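Local coordinates for protein homoserine kinase (Listeria monocytogenes, PDB 3HUL) that probably catalyses the ATP-dependent phosphorylation of L-homoserine to O-phospho-L-homoserine in threonine biosynthesis, as a member of the GHMP kinase family, at residues G87-A92 against E119-P124; G96-N101 against S284-F289; P8-N13 against V127-L132; A191-A196 against G207-R212. One frame throughout, in Å; residues are numbered along the deposited sequence.

Overall arrangement
From the N terminus, strand 3-12 supplies 8-13, the first half of contact 3. Helix 88-103 then opens contact 1 with its N-terminal turn and contact 2 with 96-101. Contact 1 closes at 119-124, at the end of helix 110-121, and so nests inside the loop that contact 3 closes when helix 127-132 returns to the strand. Contact 4 follows in series, pairing helices 181-198 and 203-210. The chain finally comes back at 284-289 to close contact 2, which crosses contacts 1 and 3 and encloses contact 4. Contacts 1 to 3 thus tie helix 88-103, which begins in the predicted ATP site, to its neighbours and the mixed sheet, while contact 4 belongs to the C-terminal part.

Contact 1 of 4, residues G87-A92 against E119-P124; sequences GSSSAA and EIEGHP. With SO4 (sulfate ion), chain C.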
loop_
_atom_site.group_PDB
_atom_site.type_symbol
_atom_site.label_atom_id
_atom_site.label_comp_id
_atom_site.label_asym_id
_atom_site.label_seq_id
_atom_site.Cartn_x
_atom_site.Cartn_y
_atom_site.Cartn_z
ATOM N N GLY A 87 -7.935 -0.960 26.676
ATOM C CA GLY A 87 -8.771 -1.993 26.129
ATOM C C GLY A 87 -8.792 -3.263 26.963
ATOM O O GLY A 87 -8.823 -4.369 26.415
ATOM N N SER A 88 -8.781 -3.090 28.286
ATOM C CA SER A 88 -8.929 -4.184 29.235
ATOM C C SER A 88 -10.320 -4.778 29.124
ATOM O O SER A 88 -10.508 -5.995 28.966
ATOM C CB SER A 88 -8.736 -3.657 30.671
ATOM O OG SER A 88 -8.674 -4.743 31.583
ATOM N N SER A 89 -11.308 -3.902 29.213
ATOM C CA SER A 89 -12.682 -4.322 29.069
ATOM C C SER A 89 -12.887 -5.064 27.740
ATOM O O SER A 89 -13.528 -6.135 27.678
ATOM C CB SER A 89 -13.583 -3.102 29.172
ATOM O OG SER A 89 -14.880 -3.405 28.685
ATOM N N SER A 90 -12.333 -4.515 26.670
ATOM C CA SER A 90 -12.609 -5.081 25.351
ATOM C C SER A 90 -11.873 -6.408 25.166
ATOM O O SER A 90 -12.364 -7.292 24.481
ATOM C CB SER A 90 -12.267 -4.079 24.236
ATOM O OG SER A 90 -11.106 -4.487 23.495
ATOM N N ALA A 91 -10.703 -6.545 25.783
ATOM C CA ALA A 91 -9.977 -7.818 25.739
ATOM C C ALA A 91 -10.760 -8.952 26.438
ATOM O O ALA A 91 -10.754 -10.115 25.950
ATOM C CB ALA A 91 -8.578 -7.690 26.333
ATOM N N ALA A 92 -11.454 -8.604 27.534
ATOM C CA ALA A 92 -12.251 -9.578 28.284
ATOM C C ALA A 92 -13.448 -10.047 27.463
ATOM O O ALA A 92 -13.729 -11.255 27.405
ATOM C CB ALA A 92 -12.669 -9.023 29.702
ATOM N N GLU A 119 -20.962 -5.092 18.725
ATOM C CA GLU A 119 -22.353 -5.026 19.202
ATOM C C GLU A 119 -22.409 -4.981 20.734
ATOM O O GLU A 119 -23.172 -4.208 21.307
ATOM C CB GLU A 119 -23.119 -6.225 18.646
ATOM C CG GLU A 119 -24.628 -6.210 18.808
ATOM C CD GLU A 119 -25.290 -7.396 18.072
ATOM O OE1 GLU A 119 -25.034 -7.584 16.845
ATOM O OE2 GLU A 119 -26.059 -8.142 18.727
ATOM N N ILE A 120 -21.587 -5.795 21.397
ATOM C CA ILE A 120 -21.518 -5.779 22.861
ATOM C C ILE A 120 -20.954 -4.468 23.385
ATOM O O ILE A 120 -21.501 -3.881 24.331
ATOM C CB ILE A 120 -20.668 -6.938 23.433
ATOM C CG1 ILE A 120 -21.351 -8.288 23.161
ATOM C CG2 ILE A 120 -20.442 -6.742 24.927
ATOM C CD1 ILE A 120 -20.491 -9.497 23.565
ATOM N N GLU A 121 -19.848 -4.012 22.791
ATOM C CA GLU A 121 -19.181 -2.822 23.315
ATOM C C GLU A 121 -19.795 -1.491 22.872
ATOM O O GLU A 121 -19.610 -0.474 23.552
ATOM C CB GLU A 121 -17.691 -2.857 23.004
ATOM C CG GLU A 121 -16.936 -3.991 23.724
ATOM C CD GLU A 121 -16.560 -3.648 25.159
ATOM O OE1 GLU A 121 -15.378 -3.381 25.386
ATOM O OE2 GLU A 121 -17.432 -3.658 26.068
ATOM N N GLY A 122 -20.518 -1.500 21.749
ATOM C CA GLY A 122 -21.132 -0.297 21.216
ATOM C C GLY A 122 -20.235 0.478 20.254
ATOM O O GLY A 122 -20.670 1.473 19.668
ATOM N N HIS A 123 -18.987 0.019 20.099
ATOM C CA HIS A 123 -18.020 0.603 19.142
ATOM C C HIS A 123 -16.959 -0.432 18.721
ATOM O O HIS A 123 -16.653 -1.354 19.476
ATOM C CB HIS A 123 -17.358 1.863 19.723
ATOM C CG HIS A 123 -16.672 1.641 21.035
ATOM N ND1 HIS A 123 -15.296 1.688 21.174
ATOM C CD2 HIS A 123 -17.166 1.408 22.273
ATOM C CE1 HIS A 123 -14.974 1.464 22.437
ATOM N NE2 HIS A 123 -16.092 1.287 23.125
ATOM N N PRO A 124 -16.387 -0.270 17.517
ATOM C CA PRO A 124 -15.554 -1.329 16.997
ATOM C C PRO A 124 -14.047 -1.161 17.245
ATOM O O PRO A 124 -13.295 -2.084 16.954
ATOM C CB PRO A 124 -15.856 -1.279 15.496
ATOM C CG PRO A 124 -16.254 0.140 15.213
ATOM C CD PRO A 124 -16.553 0.817 16.530
HETATM S S SO4 C . -10.426 0.293 29.118
HETATM O O1 SO4 C . -10.170 0.634 27.706
HETATM O O2 SO4 C . -10.338 1.553 29.838
HETATM O O3 SO4 C . -11.763 -0.287 29.316
HETATM O O4 SO4 C . -9.452 -0.659 29.596
#
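S89 and E121 meet where the start of helix 88-103 comes up to the end of helix 110-121, and one carboxylate oxygen does nearly all the touching. E121 sends its chain out from the last turn of helix 110-121, bent at chi2 (-82°), so that OE1 is carried onto the first turn of helix 88-103. There E121 OE1 accepts a weak hydrogen bond, 3.3 Å, from S89 OG, while OE2 stays farther off. S89 contributes through its chi1 of 164°, which sets OG opposite its own backbone N and directs it to the glutamate. The same E121 OE1 leans on the neighbouring serine, 3.2 Å from S90 CA; S90 N is close too, but poorly angled for a bond.

The turn that receives the glutamate also holds a sulfate, probably from the crystallisation liquor. G87 N donates to sulfate O1 at 2.9 Å. S88 N donates to sulfate O4 at 2.8 Å, and G85 N is a third donor. An anion held by main-chain N-H groups at a helix start illustrates the phosphate-binding loop of GHMP kinases, consistent with the predicted ATP site here.

Behind the polar pair, S90 CB and E121 CG both pack on V127 CG1 of helix 127-132. A91 lies against V7 of strand 3-12, and A92 against V57 and I58 of helix 57-65.

Contact 2 of 4, residues G96-N101 against S284-F289; sequences GIELAN and SGAEVF
The E98 carboxylate divides its two oxygens between a lysine and the residue just before a strand: OE1 forms a salt bridge with K113 NZ of helix 110-121, and E98 OE2 lies 3.4 Å from A286 CB across the contact. This is a helix-on-sheet packing within the GHMP kinase fold, where helix 88-103 rests on the mixed sheet and the returning C-terminal strand 287-290 runs antiparallel beside strand 3-12.

E98 carries the helix side of the contact by itself. Its chain leaves the helix with CG beside the backbone N and then turns sharply at chi2 (-82°), which swings the carboxylate round until OE2 meets A286 CB and the concave side of the bend faces V288. The V288 CG2 methyl sits 3.9 Å from E98 CB and 3.8 Å from E98 CD, touching the aliphatic part and the carboxyl carbon alike, and the two side chains run alongside each other with opposite sense. The acid is buried, and the lysine probably compensates much of its charge. I5 of strand 3-12 also touches E98.

On the strand side, A286 and V288 point toward the helix while E287 between them points away, the usual two-residue repeat of an extended chain. E287 and F289 make backbone hydrogen bonds to R6 and R4, and F289 also packs on N107 of a second subunit. Just before the strand begins, A286 N makes a probable hydrogen bond to A130 O, which joins this segment to helix 127-132.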
loop_
_atom_site.group_PDB
_atom_site.type_symbol
_atom_site.label_atom_id
_atom_site.label_comp_id
_atom_site.label_asym_id
_atom_site.label_seq_id
_atom_site.Cartn_x
_atom_site.Cartn_y
_atom_site.Cartn_z
ATOM N N GLY A 96 -14.107 -13.856 26.104
ATOM C CA GLY A 96 -15.345 -14.590 26.319
ATOM C C GLY A 96 -15.911 -15.134 25.037
ATOM O O GLY A 96 -16.436 -16.246 24.994
ATOM N N ILE A 97 -15.805 -14.348 23.975
ATOM C CA ILE A 97 -16.197 -14.819 22.663
ATOM C C ILE A 97 -15.359 -16.040 22.243
ATOM O O ILE A 97 -15.901 -17.029 21.736
ATOM C CB ILE A 97 -16.101 -13.698 21.649
ATOM C CG1 ILE A 97 -17.165 -12.637 21.966
ATOM C CG2 ILE A 97 -16.280 -14.214 20.225
ATOM C CD1 ILE A 97 -16.916 -11.283 21.247
ATOM N N GLU A 98 -14.050 -15.979 22.480
ATOM C CA GLU A 98 -13.153 -17.077 22.086
ATOM C C GLU A 98 -13.446 -18.319 22.928
ATOM O O GLU A 98 -13.423 -19.441 22.421
ATOM C CB GLU A 98 -11.695 -16.670 22.265
ATOM C CG GLU A 98 -11.255 -15.576 21.306
ATOM C CD GLU A 98 -10.882 -16.118 19.945
ATOM O OE1 GLU A 98 -11.606 -16.959 19.378
ATOM O OE2 GLU A 98 -9.836 -15.700 19.431
ATOM N N LEU A 99 -13.716 -18.108 24.217
ATOM C CA LEU A 99 -14.124 -19.210 25.095
ATOM C C LEU A 99 -15.358 -19.956 24.552
ATOM O O LEU A 99 -15.319 -21.169 24.358
ATOM C CB LEU A 99 -14.360 -18.703 26.518
ATOM C CG LEU A 99 -14.558 -19.722 27.634
ATOM C CD1 LEU A 99 -13.264 -20.446 27.970
ATOM C CD2 LEU A 99 -15.100 -18.992 28.863
ATOM N N ALA A 100 -16.424 -19.219 24.263
ATOM C CA ALA A 100 -17.662 -19.817 23.809
ATOM C C ALA A 100 -17.473 -20.486 22.458
ATOM O O ALA A 100 -17.996 -21.595 22.202
ATOM C CB ALA A 100 -18.754 -18.760 23.714
ATOM N N ASN A 101 -16.770 -19.777 21.574
ATOM C CA ASN A 101 -16.520 -20.267 20.248
ATOM C C ASN A 101 -15.760 -21.579 20.308
ATOM O O ASN A 101 -16.018 -22.489 19.517
ATOM C CB ASN A 101 -15.722 -19.252 19.423
ATOM C CG ASN A 101 -15.438 -19.754 18.023
ATOM O OD1 ASN A 101 -16.347 -19.922 17.213
ATOM N ND2 ASN A 101 -14.171 -20.026 17.744
ATOM N N SER A 284 -0.650 -9.770 15.831
ATOM C CA SER A 284 -1.601 -10.887 15.863
ATOM C C SER A 284 -2.791 -10.543 16.729
ATOM O O SER A 284 -2.637 -10.003 17.816
ATOM C CB SER A 284 -0.942 -12.132 16.449
ATOM O OG SER A 284 0.319 -12.369 15.848
ATOM N N GLY A 285 -3.984 -10.871 16.267
ATOM C CA GLY A 285 -5.136 -10.700 17.107
ATOM C C GLY A 285 -5.260 -11.862 18.084
ATOM O O GLY A 285 -4.347 -12.679 18.223
ATOM N N ALA A 286 -6.407 -11.924 18.749
ATOM C CA ALA A 286 -6.709 -12.963 19.717
ATOM C C ALA A 286 -6.379 -14.359 19.174
ATOM O O ALA A 286 -6.732 -14.698 18.045
ATOM C CB ALA A 286 -8.171 -12.871 20.106
ATOM N N GLU A 287 -5.678 -15.151 19.983
ATOM C CA GLU A 287 -5.313 -16.520 19.607
ATOM C C GLU A 287 -5.836 -17.525 20.637
ATOM O O GLU A 287 -5.840 -17.261 21.853
ATOM C CB GLU A 287 -3.789 -16.716 19.534
ATOM C CG GLU A 287 -2.942 -15.694 18.785
ATOM C CD GLU A 287 -1.543 -15.587 19.411
ATOM O OE1 GLU A 287 -0.864 -16.631 19.555
ATOM O OE2 GLU A 287 -1.130 -14.463 19.790
ATOM N N VAL A 288 -6.239 -18.679 20.123
ATOM C CA VAL A 288 -6.574 -19.858 20.909
ATOM C C VAL A 288 -5.596 -20.946 20.494
ATOM O O VAL A 288 -5.473 -21.244 19.312
ATOM C CB VAL A 288 -8.022 -20.314 20.666
ATOM C CG1 VAL A 288 -8.327 -21.615 21.430
ATOM C CG2 VAL A 288 -8.995 -19.206 21.081
ATOM N N PHE A 289 -4.901 -21.519 21.469
ATOM C CA PHE A 289 -3.809 -22.463 21.221
ATOM C C PHE A 289 -3.553 -23.368 22.432
ATOM O O PHE A 289 -3.936 -23.047 23.562
ATOM C CB PHE A 289 -2.511 -21.715 20.876
ATOM C CG PHE A 289 -2.074 -20.730 21.939
ATOM C CD1 PHE A 289 -1.143 -21.098 22.912
ATOM C CD2 PHE A 289 -2.595 -19.434 21.969
ATOM C CE1 PHE A 289 -0.735 -20.194 23.905
ATOM C CE2 PHE A 289 -2.201 -18.520 22.963
ATOM C CZ PHE A 289 -1.264 -18.906 23.933
#

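Contact 3 of 4, residues P8-N13 against V127-L132; sequences PATTAN and VAPAVL
A chi1 of 50° in T10 places OG1 between the backbone N and the carbonyl carbon and turns CG2 opposite that carbon, so that the methyl meets P129 and A130 in the middle of the short helix 127-132. T10 CG2 approaches the helix backbone, 3.5 Å from A130 N, and is flanked by P129 CB at 3.9 Å and A130 CB at 4.0 Å. The methyl therefore rests against the proline ring and the alanine together. OG1, the other branch, is taken up by a hydrogen bond with N126 ND2, which fixes the rotation of the side chain and with it the place of the methyl.

One strand repeat earlier, P8 brings its ring to the same helix. P8 CD, with CG a little farther, lies 3.5 Å from A130 O. The axes of strand 8-12 and helix 127-132 pass 7.8 Å apart, in roughly opposite directions (145°). On the far side of the helix, A128 and V131 pack on V114 of helix 110-121.

T10 also pairs through its backbone with L86, and T10 OG1 packs against G87 CA. The sequence PATTAN belongs to the N-terminal motif of homoserine kinases in the GHMP family; here its strand runs beside the predicted nucleotide-binding loop.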
loop_
_atom_site.group_PDB
_atom_site.type_symbol
_atom_site.label_atom_id
_atom_site.label_comp_id
_atom_site.label_asym_id
_atom_site.label_seq_id
_atom_site.Cartn_x
_atom_site.Cartn_y
_atom_site.Cartn_z
ATOM N N PRO A 8 -4.843 -9.368 23.016
ATOM C CA PRO A 8 -4.039 -8.193 23.283
ATOM C C PRO A 8 -4.812 -6.923 23.709
ATOM O O PRO A 8 -6.006 -6.766 23.409
ATOM C CB PRO A 8 -3.335 -7.948 21.944
ATOM C CG PRO A 8 -4.298 -8.397 20.918
ATOM C CD PRO A 8 -5.082 -9.551 21.568
ATOM N N ALA A 9 -4.098 -6.042 24.416
ATOM C CA ALA A 9 -4.522 -4.696 24.700
ATOM C C ALA A 9 -4.639 -3.912 23.398
ATOM O O ALA A 9 -4.017 -4.269 22.388
ATOM C CB ALA A 9 -3.512 -4.035 25.604
ATOM N N THR A 10 -5.430 -2.848 23.428
ATOM C CA THR A 10 -5.673 -1.998 22.260
ATOM C C THR A 10 -5.851 -0.571 22.709
ATOM O O THR A 10 -6.372 -0.305 23.802
ATOM C CB THR A 10 -6.991 -2.390 21.512
ATOM O OG1 THR A 10 -8.046 -2.474 22.469
ATOM C CG2 THR A 10 -6.866 -3.727 20.795
ATOM N N THR A 11 -5.425 0.361 21.866
ATOM C CA THR A 11 -5.681 1.775 22.103
ATOM C C THR A 11 -6.565 2.261 20.983
ATOM O O THR A 11 -6.230 2.108 19.808
ATOM C CB THR A 11 -4.390 2.630 22.179
ATOM O OG1 THR A 11 -4.752 3.997 22.386
ATOM C CG2 THR A 11 -3.544 2.542 20.906
ATOM N N ALA A 12 -7.704 2.826 21.357
ATOM C CA ALA A 12 -8.723 3.192 20.401
ATOM C C ALA A 12 -8.816 4.712 20.307
ATOM O O ALA A 12 -8.147 5.419 21.055
ATOM C CB ALA A 12 -10.055 2.587 20.818
ATOM N N ASN A 13 -9.634 5.201 19.375
ATOM C CA ASN A 13 -9.903 6.626 19.262
ATOM C C ASN A 13 -8.594 7.330 18.901
ATOM O O ASN A 13 -8.280 8.397 19.433
ATOM C CB ASN A 13 -10.524 7.152 20.585
ATOM C CG ASN A 13 -10.989 8.610 20.497
ATOM O OD1 ASN A 13 -11.011 9.337 21.505
ATOM N ND2 ASN A 13 -11.358 9.045 19.300
ATOM N N VAL A 127 -12.220 -3.580 19.892
ATOM C CA VAL A 127 -12.460 -4.999 19.607
ATOM C C VAL A 127 -11.969 -5.513 18.248
ATOM O O VAL A 127 -11.516 -6.648 18.145
ATOM C CB VAL A 127 -13.956 -5.441 19.863
ATOM C CG1 VAL A 127 -14.325 -5.297 21.356
ATOM C CG2 VAL A 127 -14.952 -4.707 18.958
ATOM N N ALA A 128 -12.048 -4.696 17.205
ATOM C CA ALA A 128 -11.585 -5.157 15.905
ATOM C C ALA A 128 -10.051 -5.413 15.939
ATOM O O ALA A 128 -9.611 -6.504 15.595
ATOM C CB ALA A 128 -11.991 -4.166 14.782
ATOM N N PRO A 129 -9.244 -4.430 16.398
ATOM C CA PRO A 129 -7.809 -4.755 16.524
ATOM C C PRO A 129 -7.509 -5.866 17.566
ATOM O O PRO A 129 -6.529 -6.592 17.402
ATOM C CB PRO A 129 -7.147 -3.411 16.905
ATOM C CG PRO A 129 -8.231 -2.491 17.250
ATOM C CD PRO A 129 -9.535 -3.015 16.709
ATOM N N ALA A 130 -8.345 -6.025 18.603
ATOM C CA ALA A 130 -8.149 -7.136 19.543
ATOM C C ALA A 130 -8.312 -8.481 18.833
ATOM O O ALA A 130 -7.571 -9.420 19.093
ATOM C CB ALA A 130 -9.103 -7.031 20.761
ATOM N N VAL A 131 -9.258 -8.560 17.910
ATOM C CA VAL A 131 -9.423 -9.772 17.109
ATOM C C VAL A 131 -8.430 -9.865 15.944
ATOM O O VAL A 131 -7.901 -10.919 15.678
ATOM C CB VAL A 131 -10.850 -9.869 16.547
ATOM C CG1 VAL A 131 -11.006 -11.130 15.643
ATOM C CG2 VAL A 131 -11.850 -9.899 17.679
ATOM N N LEU A 132 -8.168 -8.763 15.249
ATOM C CA LEU A 132 -7.510 -8.832 13.927
ATOM C C LEU A 132 -6.031 -8.552 14.011
ATOM O O LEU A 132 -5.257 -8.974 13.154
ATOM C CB LEU A 132 -8.166 -7.851 12.988
ATOM C CG LEU A 132 -9.669 -8.135 12.865
ATOM C CD1 LEU A 132 -10.265 -7.078 12.001
ATOM C CD2 LEU A 132 -9.922 -9.566 12.296
#

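Contact 4 of 4, residues A191-A196 against G207-R212; sequences ANVMIA and GEMMER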
loop_
_atom_site.group_PDB
_atom_site.type_symbol
_atom_site.label_atom_id
_atom_site.label_comp_id
_atom_site.label_asym_id
_atom_site.label_seq_id
_atom_site.Cartn_x
_atom_site.Cartn_y
_atom_site.Cartn_z
ATOM N N ALA A 191 -8.834 13.069 10.420
ATOM C CA ALA A 191 -8.634 11.633 10.530
ATOM C C ALA A 191 -8.263 11.057 9.139
ATOM O O ALA A 191 -7.374 10.226 9.029
ATOM C CB ALA A 191 -9.885 10.975 11.090
ATOM N N ASN A 192 -8.948 11.512 8.095
ATOM C CA ASN A 192 -8.638 11.112 6.705
ATOM C C ASN A 192 -7.160 11.344 6.393
ATOM O O ASN A 192 -6.479 10.454 5.902
ATOM C CB ASN A 192 -9.450 11.911 5.697
ATOM C CG ASN A 192 -10.927 11.669 5.788
ATOM O OD1 ASN A 192 -11.393 10.758 6.479
ATOM N ND2 ASN A 192 -11.693 12.469 5.037
ATOM N N VAL A 193 -6.674 12.546 6.690
ATOM C CA VAL A 193 -5.277 12.892 6.460
ATOM C C VAL A 193 -4.325 12.020 7.299
ATOM O O VAL A 193 -3.318 11.515 6.788
ATOM C CB VAL A 193 -5.020 14.416 6.681
ATOM C CG1 VAL A 193 -3.512 14.726 6.621
ATOM C CG2 VAL A 193 -5.743 15.216 5.610
ATOM N N MET A 194 -4.674 11.802 8.567
ATOM C CA MET A 194 -3.890 10.949 9.469
ATOM C C MET A 194 -3.742 9.576 8.835
ATOM O O MET A 194 -2.625 9.067 8.724
ATOM C CB MET A 194 -4.567 10.816 10.830
ATOM C CG MET A 194 -3.846 9.885 11.833
ATOM S SD MET A 194 -4.716 9.615 13.420
ATOM C CE MET A 194 -5.995 8.455 12.952
ATOM N N ILE A 195 -4.859 8.977 8.410
ATOM C CA ILE A 195 -4.818 7.659 7.772
ATOM C C ILE A 195 -3.963 7.682 6.484
ATOM O O ILE A 195 -3.080 6.859 6.293
ATOM C CB ILE A 195 -6.255 7.133 7.453
ATOM C CG1 ILE A 195 -7.039 6.838 8.738
ATOM C CG2 ILE A 195 -6.201 5.924 6.572
ATOM C CD1 ILE A 195 -8.577 6.914 8.553
ATOM N N ALA A 196 -4.210 8.645 5.608
ATOM C CA ALA A 196 -3.426 8.745 4.381
ATOM C C ALA A 196 -1.913 8.925 4.658
ATOM O O ALA A 196 -1.071 8.375 3.947
ATOM C CB ALA A 196 -3.938 9.880 3.531
ATOM N N GLY A 207 1.369 12.137 13.270
ATOM C CA GLY A 207 1.416 12.406 14.708
ATOM C C GLY A 207 0.812 13.752 15.015
ATOM O O GLY A 207 0.127 13.921 16.021
ATOM N N GLU A 208 1.078 14.698 14.126
ATOM C CA GLU A 208 0.477 16.024 14.144
ATOM C C GLU A 208 -1.061 15.992 14.057
ATOM O O GLU A 208 -1.753 16.734 14.779
ATOM C CB GLU A 208 1.063 16.818 12.982
ATOM C CG GLU A 208 0.788 18.319 12.995
ATOM C CD GLU A 208 1.770 19.086 12.099
ATOM O OE1 GLU A 208 2.625 18.434 11.428
ATOM O OE2 GLU A 208 1.688 20.342 12.068
ATOM N N MET A 209 -1.604 15.154 13.174
ATOM C CA MET A 209 -3.065 15.013 13.071
ATOM C C MET A 209 -3.606 14.291 14.315
ATOM O O MET A 209 -4.628 14.645 14.859
ATOM C CB MET A 209 -3.470 14.257 11.779
ATOM C CG MET A 209 -3.027 14.942 10.439
ATOM S SD MET A 209 -3.747 16.584 10.110
ATOM C CE MET A 209 -2.498 17.677 10.734
ATOM N N MET A 210 -2.886 13.273 14.750
ATOM C CA MET A 210 -3.298 12.447 15.850
ATOM C C MET A 210 -3.488 13.265 17.155
ATOM O O MET A 210 -4.327 12.909 17.978
ATOM C CB MET A 210 -2.272 11.332 16.024
ATOM C CG MET A 210 -2.658 10.217 16.954
ATOM S SD MET A 210 -1.276 9.044 17.215
ATOM C CE MET A 210 -0.625 8.882 15.585
ATOM N N GLU A 211 -2.740 14.358 17.317
ATOM C CA GLU A 211 -2.809 15.198 18.534
ATOM C C GLU A 211 -4.006 16.155 18.604
ATOM O O GLU A 211 -4.298 16.686 19.667
ATOM C CB GLU A 211 -1.504 15.981 18.749
ATOM C CG GLU A 211 -0.351 15.085 19.178
ATOM C CD GLU A 211 0.888 15.829 19.636
ATOM O OE1 GLU A 211 1.207 16.927 19.118
ATOM O OE2 GLU A 211 1.566 15.286 20.520
ATOM N N ARG A 212 -4.699 16.377 17.488
ATOM C CA ARG A 212 -5.912 17.205 17.506
ATOM C C ARG A 212 -7.157 16.408 17.961
ATOM O O ARG A 212 -7.359 15.255 17.558
ATOM C CB ARG A 212 -6.101 17.869 16.146
ATOM C CG ARG A 212 -4.800 18.423 15.593
ATOM C CD ARG A 212 -4.933 19.815 15.033
ATOM N NE ARG A 212 -3.654 20.280 14.484
ATOM C CZ ARG A 212 -3.387 21.537 14.131
ATOM N NH1 ARG A 212 -4.306 22.495 14.261
ATOM N NH2 ARG A 212 -2.191 21.842 13.644
#
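M194 and M209 meet at their roots, M194 CB to M209 CB at 3.7 Å, where the two segments come closest. From that point their chains part. M209 has CG beside its backbone N and bends at chi2 (-63°) and at chi3, which takes its thioether along the helix surface to V193; M209 CG lies 3.9 Å from V193 CG1 and M209 SD 4.0 Å from the same V193 CG1. M194 does the reverse: it is extended through chi1 (177°) and chi2, and its sulfur reaches past M209 to the next residue, with M194 SD 4.0 Å from M210 CB. In both pairs, V193 with M209 and M194 with M210, the chains lie at a slant to one another, and the first shell is wholly apolar, with no hydrogen bond spanning the segments.

These are consecutive helices, 181-198 and 203-210, joined by a short connection in the C-terminal part of the GHMP kinase fold, away from the predicted nucleotide site. Their interface consists of V193 and M194 against M209 and M210.

Farther out, M194 leans on C21 of strand 21-25, and M210 on C243 of strand 241-244. Beside M210, E211 is held by a salt bridge from OE2 to R231 NE and by a hydrogen bond to the backbone N of A242. A third subunit also reaches helix 181-198: V193, besides touching M209, packs on G138 of that subunit, A196 O accepts from its H150 NE2, and N192 ND2 is hydrogen-bonded to its S20 OG.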